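PDB 5THE: piwi domain-containing protein from Vanderwaltozyma polyspora, which probably binds RNA as a budding-yeast Argonaute, of which this chain is the C-terminal lobe carrying the Piwi domain. Local coordinates for residues Leu304-Gly309 with Val529-Leu534. Sequence-based numbering, arbitrary orientation.
Sequences LQDGPG and VSKNVL
Lys531 and Leu304 carry most of this contact, and together they illustrate how a lysine can serve an apolar surface and a polar one at once. Near the backbone the lysine stem is aliphatic: CG of Lys531 packs 4.0 Å from CD2 of Leu304 and lies close to CB of the same leucine. Beyond CG the chain runs extended, carrying NZ past the Leu304 side chain to a point between the Leu304 carbonyl and the Asp306 carboxylate. NZ of Lys531 donates to the backbone O of Leu304 at 2.9 Å. The C=O...N angle is 152°, with the nitrogen tilted somewhat from the carbonyl plane. The same NZ forms a salt bridge with OD1 of Asp306 at 2.7 Å, approaching from above the carboxylate plane. One ammonium thus ties a main-chain oxygen of the strand to a side chain two residues on. An alanine in place of Lys531 would probably leave the Asp306 carboxylate without its ammonium mate and uncover part of Leu304. Leu304 has a second apolar partner, its CD2 lying 3.8 Å from CD1 of Leu534. Ser530 caps the short helix that presents Lys531 and Leu534, its OG accepting from Val533 N. The contact joins this helix, 531-534, to strand 300-305 in the RNase H-like Piwi domain, about 17 Å from the bound nucleic acid at the nearest atom. Leu304 also rests on Asn282 and Ile284 of the antiparallel neighbour 282-289, while Phe506 of helix 490-515 touches both leucines.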
ATOM      1  N   LEU A 304       0.628  -3.704 -18.417  1.00 23.47           N
ATOM      2  CA  LEU A 304      -0.305  -2.951 -19.238  1.00 25.81           C
ATOM      3  C   LEU A 304      -1.450  -3.870 -19.637  1.00 27.48           C
ATOM      4  O   LEU A 304      -1.214  -5.002 -20.063  1.00 28.34           O
ATOM      5  CB  LEU A 304       0.405  -2.413 -20.480  1.00 21.74           C
ATOM      6  CG  LEU A 304      -0.353  -1.332 -21.240  1.00 28.61           C
ATOM      7  CD1 LEU A 304      -0.497  -0.084 -20.380  1.00 25.09           C
ATOM      8  CD2 LEU A 304       0.361  -1.009 -22.542  1.00 26.01           C
ATOM      9  N   GLN A 305      -2.685  -3.398 -19.480  1.00 27.06           N
ATOM     10  CA  GLN A 305      -3.836  -4.182 -19.911  1.00 32.04           C
ATOM     11  C   GLN A 305      -3.907  -4.222 -21.436  1.00 37.64           C
ATOM     12  O   GLN A 305      -3.161  -3.540 -22.143  1.00 34.23           O
ATOM     13  CB  GLN A 305      -5.128  -3.598 -19.350  1.00 26.11           C
ATOM     14  CG  GLN A 305      -5.270  -3.724 -17.844  1.00 26.47           C
ATOM     15  CD  GLN A 305      -5.997  -4.990 -17.456  1.00 33.22           C
ATOM     16  OE1 GLN A 305      -5.401  -6.070 -17.392  1.00 39.82           O
ATOM     17  NE2 GLN A 305      -7.295  -4.872 -17.206  1.00 32.80           N
ATOM     18  N   ASP A 306      -4.872  -4.996 -21.944  1.00 42.95           N
ATOM     19  CA  ASP A 306      -5.004  -5.244 -23.375  1.00 40.00           C
ATOM     20  C   ASP A 306      -5.684  -4.112 -24.130  1.00 40.95           C
ATOM     21  O   ASP A 306      -5.476  -3.989 -25.338  1.00 44.53           O
ATOM     22  CB  ASP A 306      -5.779  -6.541 -23.608  1.00 44.18           C
ATOM     23  CG  ASP A 306      -4.957  -7.772 -23.292  1.00 47.13           C
ATOM     24  OD1 ASP A 306      -3.720  -7.702 -23.421  1.00 47.85           O
ATOM     25  OD2 ASP A 306      -5.543  -8.810 -22.919  1.00 51.14           O
ATOM     26  N   GLY A 307      -6.491  -3.290 -23.459  1.00 39.95           N
ATOM     27  CA  GLY A 307      -7.213  -2.228 -24.119  1.00 36.81           C
ATOM     28  C   GLY A 307      -7.574  -1.108 -23.168  1.00 44.12           C
ATOM     29  O   GLY A 307      -7.346  -1.192 -21.954  1.00 44.47           O
ATOM     30  N   PRO A 308      -8.151  -0.033 -23.702  1.00 43.61           N
ATOM     31  CA  PRO A 308      -8.510   1.116 -22.865  1.00 42.16           C
ATOM     32  C   PRO A 308      -9.768   0.857 -22.053  1.00 38.59           C
ATOM     33  O   PRO A 308     -10.683   0.152 -22.485  1.00 37.40           O
ATOM     34  CB  PRO A 308      -8.745   2.234 -23.889  1.00 43.52           C
ATOM     35  CG  PRO A 308      -9.220   1.510 -25.102  1.00 43.18           C
ATOM     36  CD  PRO A 308      -8.488   0.188 -25.120  1.00 49.56           C
ATOM     37  N   GLY A 309      -9.806   1.456 -20.863  1.00 34.53           N
ATOM     38  CA  GLY A 309     -10.933   1.256 -19.966  1.00 34.50           C
ATOM     39  C   GLY A 309     -11.223  -0.197 -19.650  1.00 38.68           C
ATOM     40  O   GLY A 309     -12.381  -0.554 -19.396  1.00 36.41           O
ATOM     41  N   VAL A 529       2.294   0.219 -30.472  1.00 64.69           N
ATOM     42  CA  VAL A 529       3.514  -0.028 -29.717  1.00 50.53           C
ATOM     43  C   VAL A 529       3.277  -1.186 -28.755  1.00 44.61           C
ATOM     44  O   VAL A 529       2.209  -1.288 -28.133  1.00 37.63           O
ATOM     45  CB  VAL A 529       3.925   1.247 -28.966  1.00 41.50           C
ATOM     46  CG1 VAL A 529       5.257   1.061 -28.311  1.00 42.56           C
ATOM     47  CG2 VAL A 529       3.929   2.442 -29.916  1.00 44.81           C
ATOM     48  N   SER A 530       4.272  -2.061 -28.623  1.00 42.22           N
ATOM     49  CA  SER A 530       4.137  -3.207 -27.738  1.00 37.20           C
ATOM     50  C   SER A 530       3.958  -2.762 -26.281  1.00 37.59           C
ATOM     51  O   SER A 530       4.334  -1.651 -25.891  1.00 29.68           O
ATOM     52  CB  SER A 530       5.353  -4.120 -27.857  1.00 37.03           C
ATOM     53  OG  SER A 530       6.410  -3.660 -27.042  1.00 46.33           O
ATOM     54  N   LYS A 531       3.366  -3.655 -25.473  1.00 35.85           N
ATOM     55  CA  LYS A 531       3.172  -3.376 -24.052  1.00 36.26           C
ATOM     56  C   LYS A 531       4.488  -3.051 -23.369  1.00 32.64           C
ATOM     57  O   LYS A 531       4.586  -2.077 -22.616  1.00 33.39           O
ATOM     58  CB  LYS A 531       2.520  -4.573 -23.357  1.00 39.92           C
ATOM     59  CG  LYS A 531       1.071  -4.807 -23.692  1.00 39.61           C
ATOM     60  CD  LYS A 531       0.553  -5.987 -22.877  1.00 38.58           C
ATOM     61  CE  LYS A 531      -0.921  -6.247 -23.130  1.00 38.51           C
ATOM     62  NZ  LYS A 531      -1.499  -7.072 -22.021  1.00 45.61           N
ATOM     63  N   ASN A 532       5.518  -3.864 -23.617  1.00 25.53           N
ATOM     64  CA  ASN A 532       6.785  -3.697 -22.922  1.00 31.22           C
ATOM     65  C   ASN A 532       7.520  -2.437 -23.329  1.00 27.02           C
ATOM     66  O   ASN A 532       8.461  -2.048 -22.636  1.00 30.35           O
ATOM     67  CB  ASN A 532       7.696  -4.903 -23.161  1.00 45.80           C
ATOM     68  CG  ASN A 532       7.212  -6.131 -22.436  1.00 65.56           C
ATOM     69  OD1 ASN A 532       7.409  -6.266 -21.228  1.00 73.39           O
ATOM     70  ND2 ASN A 532       6.550  -7.028 -23.162  1.00 70.59           N
ATOM     71  N   VAL A 533       7.154  -1.821 -24.448  1.00 27.24           N
ATOM     72  CA  VAL A 533       7.730  -0.529 -24.788  1.00 26.72           C
ATOM     73  C   VAL A 533       6.920   0.606 -24.172  1.00 25.72           C
ATOM     74  O   VAL A 533       7.485   1.594 -23.691  1.00 29.42           O
ATOM     75  CB  VAL A 533       7.854  -0.379 -26.318  1.00 30.00           C
ATOM     76  CG1 VAL A 533       8.319   1.034 -26.687  1.00 26.59           C
ATOM     77  CG2 VAL A 533       8.830  -1.417 -26.880  1.00 31.68           C
ATOM     78  N   LEU A 534       5.591   0.492 -24.172  1.00 26.12           N
ATOM     79  CA  LEU A 534       4.787   1.521 -23.517  1.00 30.86           C
ATOM     80  C   LEU A 534       5.019   1.517 -22.014  1.00 28.27           C
ATOM     81  O   LEU A 534       5.053   2.576 -21.378  1.00 30.08           O
ATOM     82  CB  LEU A 534       3.301   1.319 -23.820  1.00 31.17           C
ATOM     83  CG  LEU A 534       2.838   1.620 -25.249  1.00 35.46           C
ATOM     84  CD1 LEU A 534       1.406   1.133 -25.455  1.00 30.38           C
ATOM     85  CD2 LEU A 534       2.978   3.133 -25.563  1.00 26.92           C
TER